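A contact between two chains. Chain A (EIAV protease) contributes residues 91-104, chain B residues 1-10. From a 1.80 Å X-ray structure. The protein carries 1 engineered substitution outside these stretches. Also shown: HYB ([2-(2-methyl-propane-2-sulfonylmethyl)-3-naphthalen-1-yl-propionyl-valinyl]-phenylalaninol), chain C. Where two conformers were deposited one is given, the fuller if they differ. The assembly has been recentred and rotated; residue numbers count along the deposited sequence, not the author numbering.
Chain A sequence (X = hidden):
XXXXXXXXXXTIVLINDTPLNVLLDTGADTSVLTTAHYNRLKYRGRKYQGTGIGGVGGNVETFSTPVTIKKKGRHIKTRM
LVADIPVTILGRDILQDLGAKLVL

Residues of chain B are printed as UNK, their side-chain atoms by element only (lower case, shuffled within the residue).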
# COMPACT_ATOMS: atom_id res chain seq x y z
N GLY A 91 -7.33 3.70 2.30
CA GLY A 91 -6.00 4.09 2.75
C GLY A 91 -6.08 4.54 4.23
O GLY A 91 -7.11 4.44 4.89
N ARG A 92 -5.02 5.23 4.65
CA ARG A 92 -4.83 5.63 6.04
C ARG A 92 -5.89 6.55 6.60
O ARG A 92 -6.18 6.47 7.80
CB ARG A 92 -3.39 6.19 6.23
CG ARG A 92 -2.29 5.10 6.03
CD ARG A 92 -0.94 5.73 6.52
NE ARG A 92 -0.52 6.88 5.75
CZ ARG A 92 -0.68 8.17 6.01
NH1 ARG A 92 -1.24 8.61 7.17
NH2 ARG A 92 -0.25 9.15 5.20
N ASP A 93 -6.44 7.43 5.76
CA ASP A 93 -7.47 8.33 6.25
C ASP A 93 -8.65 7.54 6.76
O ASP A 93 -9.04 7.77 7.90
CB ASP A 93 -7.88 9.35 5.17
CG ASP A 93 -8.39 8.70 3.89
OD1 ASP A 93 -8.12 7.54 3.56
OD2 ASP A 93 -9.14 9.34 3.13
N ILE A 94 -9.14 6.54 6.03
CA ILE A 94 -10.28 5.75 6.48
C ILE A 94 -9.89 4.65 7.44
O ILE A 94 -10.62 4.29 8.39
CB ILE A 94 -11.05 5.23 5.23
CG1 ILE A 94 -11.76 6.42 4.61
CG2 ILE A 94 -12.15 4.28 5.75
CD1 ILE A 94 -12.62 6.17 3.40
N LEU A 95 -8.70 4.05 7.29
CA LEU A 95 -8.23 3.06 8.23
C LEU A 95 -8.14 3.63 9.66
O LEU A 95 -8.41 2.92 10.62
CB LEU A 95 -6.85 2.55 7.78
CG LEU A 95 -6.88 1.61 6.57
CD1 LEU A 95 -5.48 1.13 6.23
CD2 LEU A 95 -7.83 0.43 6.70
N GLN A 96 -7.68 4.87 9.82
CA GLN A 96 -7.55 5.56 11.10
C GLN A 96 -8.94 5.70 11.71
O GLN A 96 -9.20 5.42 12.90
CB GLN A 96 -6.88 6.92 10.92
CG GLN A 96 -6.60 7.67 12.21
CD GLN A 96 -5.93 9.02 12.01
OE1 GLN A 96 -5.54 9.37 10.90
NE2 GLN A 96 -5.82 9.80 13.08
N ASP A 97 -9.89 6.09 10.87
CA ASP A 97 -11.29 6.24 11.30
C ASP A 97 -11.83 4.91 11.83
O ASP A 97 -12.53 4.89 12.84
CB ASP A 97 -12.23 6.66 10.16
CG ASP A 97 -12.02 8.13 9.83
OD1 ASP A 97 -11.62 8.83 10.78
OD2 ASP A 97 -12.20 8.58 8.68
N LEU A 98 -11.57 3.78 11.18
CA LEU A 98 -12.02 2.49 11.57
C LEU A 98 -11.20 1.94 12.74
O LEU A 98 -11.62 0.87 13.22
CB LEU A 98 -12.00 1.40 10.48
CG LEU A 98 -12.99 1.68 9.33
CD1 LEU A 98 -12.75 0.79 8.13
CD2 LEU A 98 -14.42 1.49 9.82
N GLY A 99 -10.12 2.53 13.20
CA GLY A 99 -9.39 1.93 14.30
C GLY A 99 -8.41 0.88 13.84
O GLY A 99 -7.95 0.12 14.67
N ALA A 100 -8.04 0.76 12.56
CA ALA A 100 -7.11 -0.28 12.11
C ALA A 100 -5.70 0.03 12.61
O ALA A 100 -5.38 1.17 12.87
CB ALA A 100 -6.98 -0.29 10.58
N LYS A 101 -4.91 -0.98 12.86
CA LYS A 101 -3.54 -0.68 13.32
C LYS A 101 -2.62 -1.71 12.68
O LYS A 101 -3.00 -2.85 12.44
CB LYS A 101 -3.47 -0.72 14.85
CG LYS A 101 -3.74 -2.12 15.36
CD LYS A 101 -3.67 -2.23 16.88
CE LYS A 101 -4.55 -1.15 17.50
NZ LYS A 101 -4.84 -1.51 18.93
N LEU A 102 -1.36 -1.36 12.39
CA LEU A 102 -0.42 -2.32 11.85
C LEU A 102 0.56 -2.64 13.02
O LEU A 102 1.03 -1.65 13.64
CB LEU A 102 0.50 -1.60 10.79
CG LEU A 102 1.51 -2.48 10.12
CD1 LEU A 102 0.92 -3.63 9.33
CD2 LEU A 102 2.28 -1.74 9.00
N VAL A 103 0.78 -3.89 13.29
CA VAL A 103 1.66 -4.30 14.37
C VAL A 103 2.90 -4.98 13.81
O VAL A 103 2.76 -5.99 13.13
CB VAL A 103 1.01 -5.37 15.25
CG1 VAL A 103 1.73 -5.70 16.56
CG2 VAL A 103 -0.37 -4.87 15.66
N LEU A 104 4.03 -4.43 14.22
CA LEU A 104 5.28 -5.04 13.78
C LEU A 104 6.00 -5.44 15.07
O LEU A 104 6.13 -6.62 15.45
CB LEU A 104 6.07 -4.07 12.93
CG LEU A 104 7.15 -4.68 12.03
CD1 LEU A 104 8.42 -3.87 12.17
CD2 LEU A 104 7.45 -6.14 12.34
OXT LEU A 104 6.45 -4.48 15.74
N UNK B 1 5.88 -2.99 17.96
CA UNK B 1 5.32 -1.61 18.03
C UNK B 1 4.09 -1.58 17.12
O UNK B 1 3.90 -2.42 16.25
c UNK B 1 7.44 -0.25 18.58
c UNK B 1 6.17 -0.36 17.73
c UNK B 1 6.59 -0.39 16.26
N UNK B 2 3.28 -0.59 17.41
CA UNK B 2 2.00 -0.39 16.76
C UNK B 2 1.97 0.91 15.99
O UNK B 2 2.34 1.93 16.53
c UNK B 2 0.92 -0.32 17.85
o UNK B 2 0.88 -1.65 18.47
c UNK B 2 -0.45 -0.12 17.23
N UNK B 3 1.51 0.86 14.74
CA UNK B 3 1.38 2.06 13.92
C UNK B 3 -0.12 2.26 13.77
O UNK B 3 -0.81 1.38 13.25
c UNK B 3 5.22 0.03 12.78
o UNK B 3 7.42 0.84 12.64
c UNK B 3 3.39 1.51 12.55
c UNK B 3 1.91 1.77 12.51
c UNK B 3 3.86 0.22 12.74
c UNK B 3 4.25 2.59 12.32
c UNK B 3 6.08 1.11 12.60
c UNK B 3 5.63 2.39 12.34
N UNK B 4 -0.59 3.39 14.21
CA UNK B 4 -1.99 3.80 14.23
C UNK B 4 -2.42 4.53 12.96
O UNK B 4 -3.57 5.00 12.86
n UNK B 4 -1.91 6.74 16.69
c UNK B 4 -1.70 6.05 15.57
c UNK B 4 -2.33 4.65 15.45
o UNK B 4 -1.03 6.60 14.67
N UNK B 5 -1.45 4.65 12.03
CA UNK B 5 -1.72 5.22 10.71
C UNK B 5 -2.05 6.67 10.59
O UNK B 5 -2.36 7.17 9.50
c UNK B 5 -1.08 2.47 9.33
c UNK B 5 -3.52 1.91 9.44
c UNK B 5 -2.69 4.30 9.91
c UNK B 5 -2.40 2.81 9.99
N UNK B 6 -1.79 7.47 11.65
CA UNK B 6 -1.85 8.92 11.59
C UNK B 6 -0.72 9.43 10.67
O UNK B 6 -0.89 10.48 10.04
c UNK B 6 -2.32 9.64 15.24
c UNK B 6 -2.79 9.45 13.78
o UNK B 6 -3.26 9.73 16.04
o UNK B 6 -1.07 9.66 15.40
c UNK B 6 -1.50 9.55 12.94
N UNK B 7 0.36 8.69 10.63
CA UNK B 7 1.48 9.06 9.73
C UNK B 7 1.84 7.86 8.88
O UNK B 7 1.34 6.72 9.10
c UNK B 7 3.16 13.31 11.44
c UNK B 7 2.20 11.05 11.00
c UNK B 7 2.64 9.63 10.56
n UNK B 7 4.24 13.97 12.26
c UNK B 7 3.45 11.82 11.37
N UNK B 8 2.63 8.05 7.78
CA UNK B 8 2.90 6.81 7.01
C UNK B 8 3.72 5.90 7.94
O UNK B 8 4.61 6.44 8.64
c UNK B 8 3.91 8.43 3.60
c UNK B 8 3.81 7.22 5.84
c UNK B 8 3.69 10.61 2.37
n UNK B 8 4.87 11.02 2.89
c UNK B 8 3.12 8.22 4.90
n UNK B 8 3.27 9.42 2.75
n UNK B 8 2.97 11.32 1.52
N UNK B 9 3.49 4.62 7.91
CA UNK B 9 4.20 3.67 8.78
C UNK B 9 5.57 3.35 8.17
O UNK B 9 5.80 2.55 7.25
c UNK B 9 3.23 2.47 8.78
c UNK B 9 2.40 4.02 7.09
c UNK B 9 2.48 2.57 7.49
N UNK B 10 6.57 4.06 8.72
CA UNK B 10 7.94 3.89 8.27
C UNK B 10 8.83 3.35 9.41
O UNK B 10 8.53 3.64 10.57
c UNK B 10 7.87 5.68 6.50
c UNK B 10 8.61 5.17 7.74
o UNK B 10 8.58 6.27 8.67
S1 HYB C . -0.70 10.78 -3.22
O2 HYB C . 0.16 11.26 -4.26
O3 HYB C . -1.79 9.93 -3.56
C4 HYB C . 5.78 10.29 -3.55
C5 HYB C . 4.63 10.25 -4.28
C6 HYB C . 3.45 9.61 -3.74
C7 HYB C . 3.48 9.05 -2.51
C8 HYB C . 4.73 9.06 -1.69
C9 HYB C . 5.85 9.70 -2.24
C10 HYB C . 7.07 9.77 -1.50
C11 HYB C . 7.14 9.19 -0.25
C12 HYB C . 6.01 8.54 0.30
C13 HYB C . 4.81 8.48 -0.42
O14 HYB C . 1.87 2.03 -1.18
C15 HYB C . 1.67 1.53 -2.55
N16 HYB C . 0.93 3.77 -3.10
C17 HYB C . 1.93 2.75 -3.47
C18 HYB C . 3.33 3.36 -3.24
C19 HYB C . 3.88 4.38 -4.22
C20 HYB C . 3.80 5.76 -4.02
C21 HYB C . 4.37 6.69 -4.91
C22 HYB C . 5.04 6.21 -6.04
C23 HYB C . 5.16 4.84 -6.24
C24 HYB C . 4.59 3.93 -5.35
N25 HYB C . -0.09 6.64 -3.37
C26 HYB C . -0.91 5.39 -3.34
C27 HYB C . 0.04 4.32 -4.00
O28 HYB C . -0.02 3.95 -5.16
C29 HYB C . -2.28 5.52 -4.06
C30 HYB C . -2.91 4.14 -4.30
C31 HYB C . -3.16 6.43 -3.18
C32 HYB C . 0.03 7.50 -2.33
O33 HYB C . -0.51 7.31 -1.23
C34 HYB C . 0.97 8.70 -2.56
C35 HYB C . 2.30 8.32 -1.85
C36 HYB C . 0.39 10.04 -2.02
C37 HYB C . -2.45 11.80 -1.27
C38 HYB C . -1.45 12.24 -2.37
C39 HYB C . -2.27 12.97 -3.46
C40 HYB C . -0.33 13.16 -1.81
O HOH W 1 -5.69 3.78 13.93
O HOH W 2 -3.80 11.13 8.63

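Position 1 of chain B has three side-chain carbons, one on CA carrying the other two. The CA-to-CB bond points away from chain A, though a terminal carbon still comes within 4.1 Å of A:Leu104 OXT. A beta-branched, all-carbon side chain is valine. The polar bonds are made by the backbone: B:Val1 N lies 2.7 Å from A:Leu104 OXT, a salt bridge between chain termini, and B:Val1 O accepts from A:Leu104 N at 2.9 Å.

Position 2 has a carbon carrying one oxygen and one carbon; its methyl-like terminal carbon lies 3.9 Å from A:Lys101 CD. This identifies threonine. B:Thr2 faces A:Val103 in a non-hydrogen-bonded antiparallel pair (CA to CA 4.6 Å).

At position 3 one carbon leads to a six-carbon ring bearing an oxygen; A:Leu104 CB approaches the ring edge, 4.2 Å from a ring carbon. This is tyrosine. B:Tyr3 N donates to A:Leu102 O at 2.8 Å (171°), and A:Leu102 N returns the bond to B:Tyr3 O at 2.9 Å (165°).

Position 4 has two carbons, the second carrying oxygen and nitrogen. Its CA-to-CB bond points away from chain A; water 1 links its O (2.7 Å) to A:Ala100 O (2.8 Å). It is asparagine.

Position 5 has four carbons forked at the second, with 3.8 Å between a terminal carbon and A:Leu95 CB. The fork at the second carbon indicates leucine. The same B:Leu5 CD1 lies 4.3 Å from A:Ala100 CB, while B:Leu5 O accepts from A:Arg92 NH1 at 3.0 Å (162°).

Position 6 has three carbons, the last with two oxygens; its second carbon lies 3.1 Å from A:Gln96 NE2. This is glutamate. Within chain B, B:Glu6 N donates to B:Asn4 OD1 at 3.2 Å, tying this backbone to that side chain.

Position 7 has four carbons in a row ending in nitrogen; its O lies 3.6 Å from A:Arg92 CD. It is lysine.

Position 8 has three carbons, a nitrogen, and a carbon with two more nitrogens. The in-chain nitrogen is 4.3 Å from A:Arg92 NH2, like charges close together. This is arginine; B:Arg8 NE is 3.6 Å from HYB C13, which lies over one guanidinium face.

Position 9 closes three carbons onto the backbone nitrogen, and the carbon bonded to that nitrogen meets A:Arg92 CD at 3.8 Å: proline.

Position 10 has a carbon carrying oxygen and carbon and makes no contact with this stretch; it is again threonine.

The contact thus has two parts, burying 802 Å² in total. Antiparallel pairing joins the C-terminal strand to the partner's N-terminus, and the helix sets A:Arg92 against the following turn, its guanidinium edge bonded to B:Leu5 O and one face covered by B:Arg8 CA.

Chain B, residues 1-10: VTYNLEKRPT
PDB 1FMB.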